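Local coordinates for catalase-3 (Neurospora crassa, PDB 4AJ9), which breaks down hydrogen peroxide to water and dioxygen at a haem iron, protecting the cell from the toxic effects of peroxide, at the interface of chains A and B. Sequence-based numbering; all coordinates share one arbitrary frame. Chains: chain A/B, Catalase-3.

Contact 1 and contact 2 are separate patches of one two-fold symmetric interface between chains A and B, their C-alpha centres about 49 Å apart, and they share no residue. In contact 1 the amino-terminal part of chain A reaches over chain B; in contact 2 the end of helix 45-55 of chain B and the residues after it press into chain A. The centre of contact 2 lies about 8 Å from A:His65, the distal catalytic histidine of catalases, whereas that of contact 1 is about 23 Å from B:His65. Such embracing suits the deposited tetramer and probably ties haem pocket surroundings to subunit pairing.

Contact 1: the interface of chains A and B. Residues chain A 37; chain B 283-284, 289, 291, 341, 435, 437.
A:Arg37 sits in a loop with phi/psi of -116/43°, and the chain B residues that receive it are also mostly in loops, with B:Thr437 in the short 3-10 helix 436-438. The arginine's CG stands anti to its carbonyl carbon, beside the backbone N; the chain then runs extended through chi2 and bends at chi3, which turns the guanidinium toward B:Asp289. The two side chains meet tip to tip with their planes nearly coplanar. The grip is side-on: NE of A:Arg37 donates to carboxylate OD2 of B:Asp289 at 2.7 Å. NH2 of A:Arg37 donates to OD1 of B:Asp289 at 2.8 Å. Both bonds are almost straight, lie in the guanidinium plane and use the syn lone pairs, making a paired salt bridge. B:Asp289 is itself held by its own chain. The hydroxyl OG1 of B:Thr437 donates to the anti lone pair of B:Asp289 OD2 at 2.6 Å. The backbone N of B:Leu291 approaches OD1 of B:Asp289 from above the carboxylate plane at 2.9 Å. Each oxygen thus accepts from more than one donor, which would probably stabilise the charged carboxylate. B:Ser435 OG, 2.7 Å from B:Thr437 OG1, steadies that hydroxyl from the second shell.

The guanidinium is also sandwiched. The amide of B:Gln284 stacks on one face, the amide and guanidinium planes 11° apart. Its NE2 lies over the centre, 3.5 Å from A:Arg37 CZ. Methyl CD1 of B:Leu291 touches the opposite face toward the rim, 3.4 Å from A:Arg37 NH2. An alanine at A:Arg37 would lose the paired salt bridge, the amide stack on one face and the leucine methyl contact on the other, and would probably leave the B:Asp289 carboxylate poorly compensated at the interface. Within the fold, the patch joins a loop following strand 33-34 of chain A to three segments of chain B: that between 3-10 helix 280-282 and strand 305-314, B:Glu341 just before helix 343-360, and the turn at 3-10 helix 436-438.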
# COMPACT_ATOMS: atom_id res chain seq x y z
N ARG A 37 -0.76 21.53 32.78
CA ARG A 37 0.27 20.51 32.65
C ARG A 37 -0.41 19.19 32.35
O ARG A 37 -0.06 18.17 32.93
CB ARG A 37 1.08 20.42 33.94
CG ARG A 37 2.00 21.63 34.14
CD ARG A 37 2.60 21.70 35.55
NE ARG A 37 3.74 20.79 35.74
CZ ARG A 37 3.70 19.66 36.44
NH1 ARG A 37 2.57 19.28 37.03
NH2 ARG A 37 4.79 18.91 36.55
N ALA B 283 8.07 16.85 41.38
CA ALA B 283 8.06 17.10 39.93
C ALA B 283 8.64 18.46 39.52
O ALA B 283 9.32 18.57 38.50
CB ALA B 283 6.64 16.96 39.39
N GLN B 284 8.37 19.49 40.31
CA GLN B 284 8.92 20.82 40.02
C GLN B 284 9.88 21.29 41.11
O GLN B 284 10.00 22.49 41.37
CB GLN B 284 7.78 21.83 39.81
CG GLN B 284 6.73 21.34 38.81
CD GLN B 284 5.52 22.25 38.73
OE1 GLN B 284 5.62 23.39 38.28
NE2 GLN B 284 4.37 21.75 39.17
N ASP B 289 10.83 21.85 35.37
CA ASP B 289 9.65 20.97 35.43
C ASP B 289 10.01 19.58 34.88
O ASP B 289 10.48 19.47 33.75
CB ASP B 289 8.50 21.61 34.64
CG ASP B 289 7.15 20.94 34.89
OD1 ASP B 289 7.09 19.71 35.09
OD2 ASP B 289 6.13 21.66 34.84
N LEU B 291 8.26 17.41 33.72
CA LEU B 291 7.51 17.13 32.49
C LEU B 291 8.20 17.69 31.22
O LEU B 291 7.73 17.47 30.11
CB LEU B 291 6.09 17.69 32.59
CG LEU B 291 5.17 17.07 33.65
CD1 LEU B 291 3.77 17.64 33.56
CD2 LEU B 291 5.13 15.54 33.54
N GLU B 341 2.57 13.51 31.60
CA GLU B 341 2.03 14.58 30.78
C GLU B 341 3.14 15.40 30.08
O GLU B 341 2.97 16.59 29.79
CB GLU B 341 1.14 15.48 31.64
CG GLU B 341 -0.10 14.77 32.23
CD GLU B 341 0.17 13.86 33.44
OE1 GLU B 341 1.34 13.69 33.85
OE2 GLU B 341 -0.81 13.30 33.99
N SER B 435 3.22 25.17 29.72
CA SER B 435 3.40 25.73 31.05
C SER B 435 4.53 26.75 31.10
O SER B 435 5.59 26.54 30.51
CB SER B 435 3.67 24.61 32.05
OG SER B 435 3.82 25.14 33.35
N THR B 437 6.33 27.04 33.34
CA THR B 437 7.41 26.30 33.96
C THR B 437 8.42 25.78 32.93
O THR B 437 9.54 25.40 33.27
CB THR B 437 6.88 25.14 34.85
OG1 THR B 437 6.19 24.17 34.06
CG2 THR B 437 5.92 25.70 35.91

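Contact 2: the interface of chains A and B. Residues chain A 61-64, 151-152, 155-156, 159, 351, 355, 358; chain B 54-55, 57-58.
The phenyl ring of B:Phe54, at the end of helix 45-55, plugs a hydrophobic pocket of chain A in this A-B subunit contact of a catalase-family protein. Methyl CG2 of A:Val63 lies over one face toward the rim, and A:Ile155 CG2 touches the ring's edge in plane. On the side opposite A:Val63 CG2, A:Phe151 meets the ring edge-to-face, planes 82° apart, presenting its CD2/CE2 edge near the CE2-CZ rim. CD2 of A:Phe151 is 3.6 Å from CE2 of B:Phe54. A:Pro152 packs its CG against B:Phe54 CB. B:Phe54 has CG anti to the backbone N (chi1 172°), which sends the ring toward helix 151-158.

Polar bonds flank the plug. A:Ser351 OG donates to B:Asp55 OD1 at 2.7 Å from above the carboxylate plane. One helical turn on, A:Thr355 OG1 meets the carbonyl B:Asp55 O at 2.9 Å, on a lone pair. Backbone B:Arg58 O accepts from A:Asn358 ND2 of the same helix, 343-360. B:Arg58 bends at chi2 (-68°) and lays a guanidinium face against A:Val63 CG2. Across the patch, imidazole NE2 of A:His156 gives a nearly straight bond to the syn lone pair of B:Glu57 OE2 at 2.6 Å, in its ring plane.

Further out, B:Arg58 NH1 reaches the anti lone pair of B:Glu57 OE1 at 3.1 Å, a same-chain salt bridge that probably helps to orient the carboxylate. B:Arg58 NE binds water 1 at 2.8 Å, in plane; the water also contacts A:Glu61 OE2, A:Arg62 O and A:Lys159 NZ.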
# COMPACT_ATOMS: atom_id res chain seq x y z
N GLU A 61 12.72 3.81 -1.59
CA GLU A 61 13.73 4.25 -2.54
C GLU A 61 13.72 3.30 -3.73
O GLU A 61 13.21 2.18 -3.64
CB GLU A 61 15.13 4.28 -1.89
CG GLU A 61 15.78 2.91 -1.65
CD GLU A 61 17.07 3.00 -0.82
OE1 GLU A 61 17.29 4.03 -0.14
OE2 GLU A 61 17.86 2.04 -0.85
N ARG A 62 14.29 3.73 -4.85
CA ARG A 62 14.46 2.85 -6.01
C ARG A 62 15.25 1.60 -5.63
O ARG A 62 16.19 1.67 -4.84
CB ARG A 62 15.17 3.60 -7.13
CG ARG A 62 14.36 4.77 -7.66
CD ARG A 62 15.28 5.80 -8.35
NE ARG A 62 14.53 6.79 -9.11
CZ ARG A 62 13.90 7.84 -8.59
NH1 ARG A 62 13.93 8.05 -7.28
NH2 ARG A 62 13.25 8.69 -9.38
N VAL A 63 14.87 0.45 -6.19
CA VAL A 63 15.51 -0.80 -5.86
C VAL A 63 17.01 -0.78 -6.27
O VAL A 63 17.86 -1.33 -5.59
CB VAL A 63 14.73 -2.02 -6.43
CG1 VAL A 63 14.83 -2.07 -7.96
CG2 VAL A 63 15.22 -3.31 -5.79
N VAL A 64 17.30 -0.12 -7.39
CA VAL A 64 18.68 0.21 -7.78
C VAL A 64 18.68 1.70 -8.18
O VAL A 64 17.61 2.26 -8.45
CB VAL A 64 19.16 -0.65 -8.97
CG1 VAL A 64 19.32 -2.13 -8.55
CG2 VAL A 64 18.17 -0.53 -10.13
N PHE A 151 19.33 -10.39 -13.08
CA PHE A 151 19.55 -9.07 -12.48
C PHE A 151 19.54 -9.10 -10.94
O PHE A 151 20.41 -8.48 -10.30
CB PHE A 151 18.54 -8.05 -13.01
CG PHE A 151 18.87 -6.62 -12.66
CD1 PHE A 151 20.00 -6.00 -13.17
CD2 PHE A 151 18.03 -5.87 -11.85
CE1 PHE A 151 20.29 -4.68 -12.87
CE2 PHE A 151 18.31 -4.55 -11.55
CZ PHE A 151 19.45 -3.95 -12.06
N PRO A 152 18.58 -9.83 -10.34
CA PRO A 152 18.60 -9.93 -8.87
C PRO A 152 19.87 -10.59 -8.34
O PRO A 152 20.31 -10.27 -7.24
CB PRO A 152 17.37 -10.79 -8.55
CG PRO A 152 16.47 -10.64 -9.74
CD PRO A 152 17.41 -10.51 -10.92
N ILE A 155 22.58 -7.80 -8.59
CA ILE A 155 22.32 -6.74 -7.62
C ILE A 155 22.48 -7.23 -6.18
O ILE A 155 23.05 -6.52 -5.33
CB ILE A 155 20.91 -6.09 -7.84
CG1 ILE A 155 20.84 -5.46 -9.24
CG2 ILE A 155 20.60 -5.03 -6.77
CD1 ILE A 155 21.97 -4.45 -9.51
N HIS A 156 21.98 -8.43 -5.89
CA HIS A 156 22.14 -9.02 -4.56
C HIS A 156 23.63 -9.11 -4.19
O HIS A 156 24.02 -8.72 -3.09
CB HIS A 156 21.46 -10.40 -4.47
CG HIS A 156 19.98 -10.33 -4.25
ND1 HIS A 156 19.23 -11.44 -3.94
CD2 HIS A 156 19.11 -9.30 -4.30
CE1 HIS A 156 17.96 -11.09 -3.81
NE2 HIS A 156 17.87 -9.79 -4.00
N LYS A 159 25.16 -5.31 -3.66
CA LYS A 159 24.59 -4.61 -2.52
C LYS A 159 25.08 -5.26 -1.23
O LYS A 159 25.68 -6.33 -1.26
CB LYS A 159 23.06 -4.59 -2.63
CG LYS A 159 22.54 -3.38 -3.44
CD LYS A 159 21.03 -3.41 -3.65
CE LYS A 159 20.53 -2.18 -4.45
NZ LYS A 159 20.46 -0.96 -3.61
N SER A 351 10.19 -5.17 -15.74
CA SER A 351 10.64 -4.78 -14.40
C SER A 351 10.28 -3.34 -14.02
O SER A 351 9.83 -3.08 -12.89
CB SER A 351 12.15 -5.01 -14.28
OG SER A 351 12.63 -4.60 -13.02
N THR A 355 7.84 -2.35 -10.94
CA THR A 355 8.45 -1.76 -9.76
C THR A 355 7.78 -0.43 -9.36
O THR A 355 7.86 -0.01 -8.20
CB THR A 355 9.97 -1.57 -9.94
OG1 THR A 355 10.59 -1.44 -8.66
CG2 THR A 355 10.26 -0.31 -10.75
N ASN A 358 5.44 -0.79 -6.56
CA ASN A 358 6.06 -0.81 -5.23
C ASN A 358 6.34 0.60 -4.73
O ASN A 358 5.94 0.98 -3.62
CB ASN A 358 7.37 -1.61 -5.24
CG ASN A 358 7.93 -1.85 -3.83
OD1 ASN A 358 7.27 -2.47 -3.01
ND2 ASN A 358 9.14 -1.34 -3.56
N PHE B 54 12.02 -9.27 -6.62
CA PHE B 54 13.12 -8.30 -6.63
C PHE B 54 12.57 -6.87 -6.75
O PHE B 54 12.92 -5.98 -5.97
CB PHE B 54 14.08 -8.59 -7.79
CG PHE B 54 15.11 -7.52 -7.97
CD1 PHE B 54 16.24 -7.50 -7.16
CD2 PHE B 54 14.92 -6.51 -8.91
CE1 PHE B 54 17.19 -6.50 -7.30
CE2 PHE B 54 15.86 -5.51 -9.05
CZ PHE B 54 17.00 -5.50 -8.25
N ASP B 55 11.71 -6.65 -7.73
CA ASP B 55 11.16 -5.33 -7.99
C ASP B 55 10.49 -4.74 -6.75
O ASP B 55 10.33 -3.53 -6.63
CB ASP B 55 10.09 -5.42 -9.10
CG ASP B 55 10.67 -5.74 -10.48
OD1 ASP B 55 11.91 -5.63 -10.67
OD2 ASP B 55 9.87 -6.09 -11.38
N GLU B 57 11.36 -5.35 -3.44
CA GLU B 57 12.15 -5.59 -2.22
C GLU B 57 12.09 -4.48 -1.18
O GLU B 57 12.07 -4.76 0.02
CB GLU B 57 13.62 -5.93 -2.54
CG GLU B 57 13.83 -7.39 -2.98
CD GLU B 57 15.28 -7.73 -3.30
OE1 GLU B 57 16.18 -6.94 -2.94
OE2 GLU B 57 15.51 -8.80 -3.90
N ARG B 58 12.05 -3.23 -1.63
CA ARG B 58 12.24 -2.10 -0.74
C ARG B 58 10.99 -1.69 -0.00
O ARG B 58 9.87 -1.81 -0.52
CB ARG B 58 12.76 -0.88 -1.51
CG ARG B 58 14.06 -1.15 -2.24
CD ARG B 58 15.26 -1.38 -1.32
NE ARG B 58 16.39 -1.76 -2.17
CZ ARG B 58 16.79 -3.00 -2.39
NH1 ARG B 58 16.21 -4.03 -1.77
NH2 ARG B 58 17.80 -3.21 -3.23
O HOH W 1 17.87 0.38 -3.12